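Local coordinates for protein leucine--tRNA ligase (Agrobacterium radiobacter, PDB 5AH5) that probably joins leucine to tRNA(Leu) at the expense of ATP, as a class I aminoacyl-tRNA synthetase linked to antibiotic self-immunity, at residues 590-602 and 714-726. Residues are numbered along the deposited sequence; the frame is centred on the assembly and turned at random.
Sequences FGADAVRCYLLFK and LLAPFAPHISEEL. With nucleotides of chain D.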
# COMPACT_ATOMS: atom_id res chain seq x y z
N PHE B 590 -12.53 27.23 3.51
CA PHE B 590 -13.75 26.39 3.53
C PHE B 590 -14.00 25.60 4.81
O PHE B 590 -15.10 25.09 5.02
CB PHE B 590 -13.64 25.38 2.39
CG PHE B 590 -13.68 26.01 1.04
CD1 PHE B 590 -14.81 26.67 0.62
CD2 PHE B 590 -12.60 25.94 0.19
CE1 PHE B 590 -14.88 27.28 -0.64
CE2 PHE B 590 -12.65 26.53 -1.05
CZ PHE B 590 -13.79 27.20 -1.47
N GLY B 591 -12.96 25.44 5.61
CA GLY B 591 -12.98 24.60 6.77
C GLY B 591 -12.50 23.19 6.44
O GLY B 591 -12.57 22.73 5.29
N ALA B 592 -12.06 22.49 7.46
CA ALA B 592 -11.62 21.10 7.27
C ALA B 592 -12.70 20.12 6.69
O ALA B 592 -12.40 19.20 5.92
CB ALA B 592 -11.15 20.55 8.59
N ASP B 593 -13.90 20.25 7.18
CA ASP B 593 -14.97 19.26 6.82
C ASP B 593 -15.26 19.28 5.30
O ASP B 593 -15.28 18.25 4.63
CB ASP B 593 -16.23 19.61 7.58
CG ASP B 593 -16.13 19.33 9.07
OD1 ASP B 593 -15.51 18.34 9.53
OD2 ASP B 593 -16.71 20.12 9.83
N ALA B 594 -15.39 20.49 4.76
CA ALA B 594 -15.72 20.68 3.34
C ALA B 594 -14.61 20.18 2.46
O ALA B 594 -14.88 19.58 1.42
CB ALA B 594 -16.04 22.13 3.06
N VAL B 595 -13.35 20.32 2.92
CA VAL B 595 -12.23 19.85 2.17
C VAL B 595 -12.24 18.34 2.15
O VAL B 595 -12.07 17.71 1.09
CB VAL B 595 -10.89 20.38 2.77
CG1 VAL B 595 -9.73 19.75 2.10
CG2 VAL B 595 -10.83 21.88 2.53
N ARG B 596 -12.38 17.75 3.32
CA ARG B 596 -12.32 16.31 3.43
C ARG B 596 -13.52 15.63 2.69
O ARG B 596 -13.33 14.61 2.00
CB ARG B 596 -12.36 15.92 4.88
CG ARG B 596 -11.11 16.34 5.67
CD ARG B 596 -11.32 16.18 7.16
NE ARG B 596 -11.75 14.83 7.48
CZ ARG B 596 -11.66 14.25 8.68
NH1 ARG B 596 -11.04 14.84 9.70
NH2 ARG B 596 -12.13 13.03 8.83
N CYS B 597 -14.70 16.20 2.86
CA CYS B 597 -15.95 15.64 2.18
C CYS B 597 -15.91 15.78 0.66
O CYS B 597 -16.34 14.86 -0.03
CB CYS B 597 -17.19 16.31 2.73
SG CYS B 597 -17.61 15.72 4.39
N TYR B 598 -15.35 16.87 0.12
CA TYR B 598 -15.11 16.96 -1.34
C TYR B 598 -14.23 15.86 -1.82
O TYR B 598 -14.56 15.21 -2.79
CB TYR B 598 -14.58 18.33 -1.75
CG TYR B 598 -14.02 18.50 -3.17
CD1 TYR B 598 -14.85 18.42 -4.32
CD2 TYR B 598 -12.66 18.74 -3.39
CE1 TYR B 598 -14.32 18.60 -5.62
CE2 TYR B 598 -12.15 18.92 -4.68
CZ TYR B 598 -13.00 18.84 -5.79
OH TYR B 598 -12.46 19.04 -7.05
N LEU B 599 -13.09 15.62 -1.16
CA LEU B 599 -12.23 14.51 -1.60
C LEU B 599 -12.88 13.16 -1.51
O LEU B 599 -12.52 12.23 -2.26
CB LEU B 599 -10.90 14.45 -0.82
CG LEU B 599 -9.99 15.67 -1.13
CD1 LEU B 599 -8.96 15.84 -0.00
CD2 LEU B 599 -9.31 15.49 -2.48
N LEU B 600 -13.71 12.97 -0.50
CA LEU B 600 -14.30 11.66 -0.31
C LEU B 600 -15.53 11.46 -1.26
O LEU B 600 -15.79 10.37 -1.70
CB LEU B 600 -14.69 11.45 1.16
CG LEU B 600 -13.53 11.26 2.19
CD1 LEU B 600 -14.12 10.80 3.51
CD2 LEU B 600 -12.55 10.24 1.72
N PHE B 601 -16.27 12.51 -1.52
CA PHE B 601 -17.48 12.44 -2.36
C PHE B 601 -17.19 12.58 -3.88
O PHE B 601 -18.01 12.21 -4.68
CB PHE B 601 -18.48 13.50 -1.88
CG PHE B 601 -19.76 13.57 -2.68
CD1 PHE B 601 -20.68 12.54 -2.64
CD2 PHE B 601 -20.08 14.73 -3.42
CE1 PHE B 601 -21.88 12.61 -3.38
CE2 PHE B 601 -21.28 14.85 -4.12
CZ PHE B 601 -22.19 13.78 -4.11
N LYS B 602 -16.02 13.06 -4.28
CA LYS B 602 -15.79 13.42 -5.69
C LYS B 602 -15.88 12.20 -6.60
O LYS B 602 -16.48 12.28 -7.64
CB LYS B 602 -14.43 14.15 -5.86
CG LYS B 602 -14.06 14.51 -7.28
CD LYS B 602 -15.04 15.45 -7.92
CE LYS B 602 -14.40 16.13 -9.12
NZ LYS B 602 -15.42 16.58 -10.09
N LEU B 714 -24.42 9.98 11.71
CA LEU B 714 -23.86 9.34 10.51
C LEU B 714 -22.85 10.24 9.74
O LEU B 714 -22.02 9.74 9.05
CB LEU B 714 -24.99 8.93 9.53
CG LEU B 714 -26.00 7.92 10.16
CD1 LEU B 714 -27.26 7.77 9.27
CD2 LEU B 714 -25.35 6.57 10.41
N LEU B 715 -23.04 11.54 9.79
CA LEU B 715 -22.27 12.51 9.10
C LEU B 715 -20.89 12.72 9.78
O LEU B 715 -19.94 13.02 9.10
CB LEU B 715 -23.03 13.85 9.07
CG LEU B 715 -22.35 14.98 8.36
CD1 LEU B 715 -22.12 14.68 6.92
CD2 LEU B 715 -23.06 16.31 8.59
N ALA B 716 -20.83 12.47 11.09
CA ALA B 716 -19.66 12.76 11.95
C ALA B 716 -18.32 12.26 11.50
O ALA B 716 -17.39 12.98 11.67
CB ALA B 716 -19.90 12.30 13.38
N PRO B 717 -18.23 11.02 10.98
CA PRO B 717 -16.99 10.53 10.49
C PRO B 717 -16.44 11.30 9.29
O PRO B 717 -15.19 11.37 9.13
CB PRO B 717 -17.29 9.09 10.11
CG PRO B 717 -18.45 8.67 10.93
CD PRO B 717 -19.24 9.93 11.10
N PHE B 718 -17.35 11.89 8.49
CA PHE B 718 -17.05 12.61 7.26
C PHE B 718 -16.81 14.05 7.50
O PHE B 718 -15.90 14.64 6.89
CB PHE B 718 -18.23 12.46 6.19
CG PHE B 718 -18.58 11.05 5.92
CD1 PHE B 718 -17.88 10.33 5.01
CD2 PHE B 718 -19.59 10.43 6.65
CE1 PHE B 718 -18.17 9.02 4.78
CE2 PHE B 718 -19.88 9.10 6.45
CZ PHE B 718 -19.18 8.40 5.51
N ALA B 719 -17.66 14.64 8.32
CA ALA B 719 -17.64 16.07 8.62
C ALA B 719 -17.72 16.24 10.14
O ALA B 719 -18.68 16.78 10.70
CB ALA B 719 -18.73 16.84 7.93
N PRO B 720 -16.65 15.83 10.84
CA PRO B 720 -16.67 15.72 12.31
C PRO B 720 -16.84 16.97 13.10
O PRO B 720 -17.44 16.93 14.18
CB PRO B 720 -15.31 15.03 12.64
CG PRO B 720 -14.44 15.40 11.51
CD PRO B 720 -15.41 15.27 10.31
N HIS B 721 -16.35 18.08 12.60
CA HIS B 721 -16.39 19.36 13.33
C HIS B 721 -17.78 19.99 13.33
O HIS B 721 -18.32 20.40 14.37
CB HIS B 721 -15.39 20.40 12.72
CG HIS B 721 -13.98 19.89 12.57
ND1 HIS B 721 -13.56 19.16 11.48
CD2 HIS B 721 -12.90 20.03 13.38
CE1 HIS B 721 -12.28 18.88 11.62
NE2 HIS B 721 -11.87 19.36 12.78
N ILE B 722 -18.32 20.14 12.12
CA ILE B 722 -19.69 20.62 11.94
C ILE B 722 -20.67 19.72 12.69
O ILE B 722 -21.66 20.16 13.22
CB ILE B 722 -20.05 20.65 10.43
CG1 ILE B 722 -19.73 22.04 9.87
CG2 ILE B 722 -21.51 20.31 10.16
CD1 ILE B 722 -19.38 22.07 8.38
N SER B 723 -20.40 18.45 12.70
CA SER B 723 -21.27 17.53 13.41
C SER B 723 -21.33 17.76 14.91
O SER B 723 -22.41 17.68 15.49
CB SER B 723 -20.88 16.11 13.11
OG SER B 723 -21.14 15.85 11.74
N GLU B 724 -20.17 18.04 15.52
CA GLU B 724 -20.12 18.38 16.92
C GLU B 724 -20.85 19.67 17.12
O GLU B 724 -21.57 19.80 18.09
CB GLU B 724 -18.67 18.54 17.47
CG GLU B 724 -17.84 17.27 17.51
CD GLU B 724 -18.35 16.17 18.44
OE1 GLU B 724 -19.29 16.44 19.19
OE2 GLU B 724 -17.86 14.98 18.36
N GLU B 725 -20.69 20.63 16.21
CA GLU B 725 -21.32 21.92 16.39
C GLU B 725 -22.86 21.71 16.46
O GLU B 725 -23.53 22.24 17.32
CB GLU B 725 -20.98 22.85 15.20
CG GLU B 725 -21.45 24.30 15.30
CD GLU B 725 -20.57 25.19 16.17
OE1 GLU B 725 -19.46 24.78 16.61
OE2 GLU B 725 -20.96 26.34 16.38
N LEU B 726 -23.38 20.95 15.50
CA LEU B 726 -24.84 20.79 15.38
C LEU B 726 -25.40 19.98 16.52
O LEU B 726 -26.39 20.38 17.14
CB LEU B 726 -25.19 20.16 14.05
CG LEU B 726 -24.85 21.12 12.92
CD1 LEU B 726 -25.16 20.46 11.58
CD2 LEU B 726 -25.56 22.45 13.08
P A D 25 -28.35 15.36 -4.11
OP1 A D 25 -28.85 16.16 -3.02
OP2 A D 25 -28.93 15.35 -5.45
O5' A D 25 -26.79 15.70 -4.31
C5' A D 25 -26.38 16.77 -5.11
C4' A D 25 -24.92 16.64 -5.43
O4' A D 25 -24.70 15.37 -6.08
C3' A D 25 -24.48 17.69 -6.44
O3' A D 25 -24.09 18.87 -5.79
C2' A D 25 -23.37 16.99 -7.20
O2' A D 25 -22.11 17.10 -6.63
C1' A D 25 -23.86 15.54 -7.20
N9 A D 25 -24.59 15.18 -8.40
C8 A D 25 -25.92 14.83 -8.54
N7 A D 25 -26.25 14.49 -9.76
C5 A D 25 -25.07 14.66 -10.48
C6 A D 25 -24.76 14.47 -11.84
N6 A D 25 -25.63 14.05 -12.74
N1 A D 25 -23.47 14.68 -12.22
C2 A D 25 -22.59 15.08 -11.31
N3 A D 25 -22.77 15.31 -10.01
C4 A D 25 -24.03 15.04 -9.65
P G D 12 -16.72 12.11 -17.00
OP1 G D 12 -15.35 11.77 -17.42
OP2 G D 12 -17.83 11.22 -17.43
O5' G D 12 -16.82 12.22 -15.41
C5' G D 12 -15.87 12.99 -14.66
C4' G D 12 -16.16 12.95 -13.17
O4' G D 12 -17.36 13.69 -12.87
C3' G D 12 -16.44 11.60 -12.55
O3' G D 12 -15.25 10.90 -12.34
C2' G D 12 -17.07 12.01 -11.24
O2' G D 12 -16.23 12.62 -10.27
C1' G D 12 -18.02 13.09 -11.75
N9 G D 12 -19.33 12.58 -12.16
C8 G D 12 -19.75 12.24 -13.43
N7 G D 12 -20.99 11.84 -13.47
C5 G D 12 -21.44 11.98 -12.17
C6 G D 12 -22.70 11.68 -11.60
O6 G D 12 -23.73 11.29 -12.17
N1 G D 12 -22.72 11.93 -10.23
C2 G D 12 -21.64 12.35 -9.49
N2 G D 12 -21.83 12.52 -8.17
N3 G D 12 -20.46 12.64 -10.01
C4 G D 12 -20.42 12.40 -11.34
P C D 24 -31.56 10.90 -5.81
OP1 C D 24 -32.46 11.20 -4.72
OP2 C D 24 -31.70 11.42 -7.15
O5' C D 24 -30.09 11.42 -5.38
C5' C D 24 -29.57 11.15 -4.06
C4' C D 24 -28.10 11.58 -3.98
O4' C D 24 -27.28 10.68 -4.75
C3' C D 24 -27.78 12.93 -4.57
O3' C D 24 -28.25 13.90 -3.64
C2' C D 24 -26.30 12.81 -4.79
O2' C D 24 -25.51 12.75 -3.60
C1' C D 24 -26.21 11.39 -5.33
N1 C D 24 -26.31 11.32 -6.79
C2 C D 24 -25.17 11.64 -7.51
O2 C D 24 -24.13 11.94 -6.88
N3 C D 24 -25.21 11.61 -8.85
C4 C D 24 -26.35 11.29 -9.49
N4 C D 24 -26.33 11.23 -10.82
C5 C D 24 -27.54 11.01 -8.77
C6 C D 24 -27.48 11.03 -7.44
O HOH W 1 -13.39 12.67 6.36
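The imidazole of His721 presents its edge to Asp593: ND1 donates to OD1 at 2.9 Å, with the oxygen almost in the ring plane, while Ala592 CB lies 3.6 Å from CE1. Seen from the carboxylate, the same bond arrives from above, 50° out of its plane. Pro720 lies over one face of the Arg596 guanidinium, its CG 3.9 Å from NH1, and a water sits at the guanidinium edge, accepting from NH2 and donating to Phe718 O. Along the edge of the Phe718 ring comes Leu600 CD1, 4.1 Å from CD1 of the phenylalanine.

Asp593 accepts all three direct hydrogen bonds between the segments. Its CG stands anti to the carbonyl carbon (chi1 -71°), which sends the carboxylate across to the first turn of helix 720-726. There OD1 also takes the backbone N of His721 at 3.2 Å through its syn lone pair, and OD2 takes the backbone N of Ile722 at 2.8 Å. Three donors thus hold a buried carboxylate, fixing its rotation; the start of the helix would be expected to favour its negative charge. On the far side of the imidazole, NE2 is hydrogen-bonded to Gln13.

One turn on, Cys597 SG packs 3.9 Å from Ala719 CB and also meets Phe718 CB. Arg596 NH2 forms a salt bridge with Asp58 of helix 48-66, and NH1 is hydrogen-bonded to Leu113 O. Near the C-terminal end of segment 590-602, Lys602 O accepts from O2' of G12 of chain D, the tRNA.

Away from the leucyl-adenylate analogue, the contact joins the class I catalytic part to the helical anticodon-binding domain, with a side-chain carboxylate of one helix accepting from the first-turn amides at the N-terminus of another, a tertiary form of helix N-terminal capping.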